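Local coordinates for macrophomate synthase intermolecular Diels-Alderase (Macrophoma commelinae, PDB 1IZC), which belongs to the HpcH/HpaI aldolase/citrate lyase family, folds as a TIM barrel and binds a magnesium ion and pyruvic acid, at residues G26-R29 with Q30-K33; L255-D258 with M259-S262. The protein carries 1 engineered substitution. All blocks are in the same frame, centred on the assembly; numbering follows the deposited sequence.

Contact 1: residues G26-R29 with Q30-K33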
loop_
_atom_site.group_PDB
_atom_site.type_symbol
_atom_site.label_atom_id
_atom_site.label_comp_id
_atom_site.label_asym_id
_atom_site.label_seq_id
_atom_site.Cartn_x
_atom_site.Cartn_y
_atom_site.Cartn_z
ATOM N N GLY A 26 -19.691 12.906 -14.231
ATOM C CA GLY A 26 -20.116 13.382 -15.530
ATOM C C GLY A 26 -21.616 13.142 -15.599
ATOM O O GLY A 26 -22.182 12.447 -14.744
ATOM N N ASN A 27 -22.272 13.685 -16.618
ATOM C CA ASN A 27 -23.725 13.547 -16.702
ATOM C C ASN A 27 -24.241 12.249 -17.321
ATOM O O ASN A 27 -24.670 12.225 -18.485
ATOM C CB ASN A 27 -24.321 14.742 -17.449
ATOM C CG ASN A 27 -25.804 14.899 -17.175
ATOM O OD1 ASN A 27 -26.448 13.968 -16.695
ATOM N ND2 ASN A 27 -26.354 16.073 -17.484
ATOM N N LEU A 28 -24.223 11.176 -16.535
ATOM C CA LEU A 28 -24.705 9.885 -17.011
ATOM C C LEU A 28 -26.214 9.963 -17.249
ATOM O O LEU A 28 -26.746 9.299 -18.140
ATOM C CB LEU A 28 -24.367 8.777 -15.999
ATOM C CG LEU A 28 -24.931 7.380 -16.287
ATOM C CD1 LEU A 28 -24.380 6.875 -17.644
ATOM C CD2 LEU A 28 -24.557 6.418 -15.152
ATOM N N ARG A 29 -26.900 10.779 -16.450
ATOM C CA ARG A 29 -28.347 10.944 -16.601
ATOM C C ARG A 29 -28.673 11.343 -18.050
ATOM O O ARG A 29 -29.541 10.739 -18.708
ATOM C CB ARG A 29 -28.846 12.027 -15.628
ATOM C CG ARG A 29 -30.378 12.183 -15.519
ATOM C CD ARG A 29 -30.984 11.215 -14.481
ATOM N NE ARG A 29 -30.419 11.424 -13.150
ATOM C CZ ARG A 29 -30.777 12.386 -12.294
ATOM N NH1 ARG A 29 -31.730 13.273 -12.587
ATOM N NH2 ARG A 29 -30.157 12.471 -11.128
ATOM N N GLN A 30 -27.968 12.356 -18.552
ATOM C CA GLN A 30 -28.206 12.831 -19.909
ATOM C C GLN A 30 -27.685 11.845 -20.944
ATOM O O GLN A 30 -28.284 11.670 -22.006
ATOM C CB GLN A 30 -27.548 14.197 -20.131
ATOM C CG GLN A 30 -27.995 14.868 -21.425
ATOM C CD GLN A 30 -29.502 15.095 -21.436
ATOM O OE1 GLN A 30 -30.051 15.666 -20.494
ATOM N NE2 GLN A 30 -30.175 14.641 -22.491
ATOM N N ALA A 31 -26.562 11.196 -20.647
ATOM C CA ALA A 31 -26.015 10.231 -21.598
ATOM C C ALA A 31 -27.031 9.130 -21.859
ATOM O O ALA A 31 -27.211 8.695 -22.999
ATOM C CB ALA A 31 -24.712 9.627 -21.061
ATOM N N LEU A 32 -27.699 8.678 -20.799
ATOM C CA LEU A 32 -28.702 7.631 -20.952
ATOM C C LEU A 32 -29.901 8.141 -21.741
ATOM O O LEU A 32 -30.422 7.429 -22.596
ATOM C CB LEU A 32 -29.159 7.107 -19.591
ATOM C CG LEU A 32 -28.077 6.305 -18.854
ATOM C CD1 LEU A 32 -28.532 6.022 -17.421
ATOM C CD2 LEU A 32 -27.802 5.008 -19.608
ATOM N N LYS A 33 -30.345 9.360 -21.455
ATOM C CA LYS A 33 -31.479 9.913 -22.189
ATOM C C LYS A 33 -31.124 10.046 -23.667
ATOM O O LYS A 33 -31.954 9.767 -24.542
ATOM C CB LYS A 33 -31.877 11.278 -21.618
ATOM C CG LYS A 33 -32.582 11.179 -20.258
ATOM C CD LYS A 33 -32.649 12.522 -19.541
ATOM C CE LYS A 33 -33.292 12.366 -18.155
ATOM N NZ LYS A 33 -32.949 13.459 -17.192
HETATM O O HOH W 1 -33.336 14.197 -14.815
#
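A chi1 of -161° turns the Asn27 amide carbon opposite the residue's own N and beside its carbonyl carbon, which carries OD1 to Gln30 N at 2.9 Å. The N-H points almost straight at the oxygen (160°), yet the donor stands above the amide plane, 62° out of it, so the approach is not along a lone pair. This is an N-cap: Asn27 sits right before helix 28-37, and its side chain takes up an N-H of the first turn. The amide also packs on the capped residue, ND2 lying 3.5 Å from Gln30 CB, with the two amide planes nearly perpendicular. Regular i to i+4 bonds follow at once, Ala31 N to Asn27 O at 3.1 Å and Leu32 N to Leu28 O at 2.9 Å.

Helix 28-37 precedes the first strand of the closed eight-stranded parallel barrel, and its apolar side faces the beginnings of several strands. Leu28 and Leu32 form part of that side: Leu28 CD1 rests 3.9 Å from Leu32 CG, while Leu28 also touches Leu43, Leu97 and Cys179. The contacts place the helix across the N-terminal mouth of the barrel.

Another pair, Arg29 and Lys33, runs side by side. Lys33 is extended beyond CG and draws its NZ to 3.3 Å from Arg29 CG, whereas the arginine chain bends at chi2 and chi3. Arg29 NH1 and Lys33 NZ, like charges, stay 4.8 Å apart. A water in the guanidinium plane, at its edge, accepts from Arg29 NH1 at 2.9 Å; its leg to Lys33 NZ is suspiciously short, so that length is doubtful. Arg29 NH2 is held by the carbonyl oxygens of Asn175 and Val178, which would fix the group's rotation, and Gln30 NE2 turns instead to Asp34.

Contact 2: residues L255-D258 with M259-S262; sequences LSVD and MVPS
Met259 folds back over Leu255 and Ser256, where CB, CG and SD each find a partner. CB lies 3.3 Å from Ser256 O, which accepts Met259 N at 3.0 Å. CG comes 3.2 Å from Ser256 OG. SD makes the last close contact, packing 3.6 Å from Leu255 CB and accepting a weak hydrogen bond from Ser256 N at 3.5 Å (N-H...S angle 151°). A chi3 of 75° bends the terminal CE off the line of the chain, more loosely placed beside Leu255.

The bond from Met259 N to Ser256 O, with the torsions of Val257 and Asp258, defines a type I beta turn; Val260 N to Val257 O begins an overlapping turn. Together they lead from strand 250-253 into helix 260-265. A water donates to Asp258 O and accepts from Ser262 N. Val257 and Val260 pack against Ser287 and Ser294 of a neighbouring subunit.

Ser256 OG donates to Asp258 OD1 from above the carboxylate plane; the unusually short 2.5 Å is doubtful, but the bond may temper the charge. As a weak acceptor, SD probably contributes mainly dispersion; directional hold across the segments comes mainly from the backbone bonds, with Ser256-Asp258 bracing the loop.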
loop_
_atom_site.group_PDB
_atom_site.type_symbol
_atom_site.label_atom_id
_atom_site.label_comp_id
_atom_site.label_asym_id
_atom_site.label_seq_id
_atom_site.Cartn_x
_atom_site.Cartn_y
_atom_site.Cartn_z
ATOM N N LEU A 255 -21.607 -11.080 -23.747
ATOM C CA LEU A 255 -20.720 -12.243 -23.704
ATOM C C LEU A 255 -19.769 -12.203 -24.896
ATOM O O LEU A 255 -18.595 -12.558 -24.786
ATOM C CB LEU A 255 -21.551 -13.531 -23.722
ATOM C CG LEU A 255 -22.595 -13.653 -22.604
ATOM C CD1 LEU A 255 -23.302 -14.999 -22.714
ATOM C CD2 LEU A 255 -21.918 -13.514 -21.238
ATOM N N SER A 256 -20.290 -11.778 -26.039
ATOM C CA SER A 256 -19.487 -11.637 -27.245
ATOM C C SER A 256 -19.940 -10.326 -27.868
ATOM O O SER A 256 -21.128 -9.990 -27.834
ATOM C CB SER A 256 -19.710 -12.809 -28.205
ATOM O OG SER A 256 -21.036 -12.854 -28.685
ATOM N N VAL A 257 -19.008 -9.576 -28.437
ATOM C CA VAL A 257 -19.369 -8.289 -29.001
ATOM C C VAL A 257 -20.412 -8.358 -30.116
ATOM O O VAL A 257 -21.153 -7.397 -30.327
ATOM C CB VAL A 257 -18.112 -7.535 -29.477
ATOM C CG1 VAL A 257 -18.455 -6.088 -29.795
ATOM C CG2 VAL A 257 -17.047 -7.576 -28.376
ATOM N N ASP A 258 -20.510 -9.486 -30.815
ATOM C CA ASP A 258 -21.499 -9.572 -31.885
ATOM C C ASP A 258 -22.940 -9.632 -31.375
ATOM O O ASP A 258 -23.877 -9.641 -32.166
ATOM C CB ASP A 258 -21.223 -10.762 -32.826
ATOM C CG ASP A 258 -21.152 -12.095 -32.106
ATOM O OD1 ASP A 258 -21.740 -12.241 -31.014
ATOM O OD2 ASP A 258 -20.509 -13.015 -32.653
ATOM N N MET A 259 -23.114 -9.653 -30.057
ATOM C CA MET A 259 -24.451 -9.691 -29.464
ATOM C C MET A 259 -25.040 -8.285 -29.328
ATOM O O MET A 259 -26.238 -8.121 -29.100
ATOM C CB MET A 259 -24.399 -10.307 -28.067
ATOM C CG MET A 259 -23.985 -11.765 -28.007
ATOM S SD MET A 259 -23.774 -12.251 -26.284
ATOM C CE MET A 259 -25.522 -12.380 -25.735
ATOM N N VAL A 260 -24.194 -7.274 -29.464
ATOM C CA VAL A 260 -24.622 -5.895 -29.295
ATOM C C VAL A 260 -25.902 -5.480 -30.034
ATOM O O VAL A 260 -26.817 -4.911 -29.419
ATOM C CB VAL A 260 -23.453 -4.931 -29.617
ATOM C CG1 VAL A 260 -23.939 -3.499 -29.674
ATOM C CG2 VAL A 260 -22.378 -5.070 -28.526
ATOM N N PRO A 261 -26.001 -5.757 -31.344
ATOM C CA PRO A 261 -27.236 -5.352 -32.032
ATOM C C PRO A 261 -28.491 -5.924 -31.392
ATOM O O PRO A 261 -29.477 -5.215 -31.194
ATOM C CB PRO A 261 -27.022 -5.867 -33.452
ATOM C CG PRO A 261 -25.546 -5.671 -33.635
ATOM C CD PRO A 261 -24.992 -6.215 -32.317
ATOM N N SER A 262 -28.453 -7.205 -31.057
ATOM C CA SER A 262 -29.602 -7.851 -30.443
ATOM C C SER A 262 -29.903 -7.226 -29.081
ATOM O O SER A 262 -31.066 -7.015 -28.724
ATOM C CB SER A 262 -29.342 -9.347 -30.274
ATOM O OG SER A 262 -30.476 -9.983 -29.706
HETATM O O HOH W 2 -26.730 -9.199 -32.169
#

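Contacts 1 and 2 occur in series along the chain and do not touch: their centres are 23 Å apart and their nearest atoms about 14 Å. They belong to different ends of the barrel. Residues 26-33 cover the mouth where the strands begin, whereas residues 255-262 follow the C-terminal end of strand 250-253, the end at which TIM barrels carry their active sites. Consistent with this, the side chain of Leu255 is about 9 Å from a bound pyruvic acid and about 13 Å from a magnesium ion. Contact 2 is therefore near the pocket without belonging to it; the metal is bound by Glu185 and Asp211.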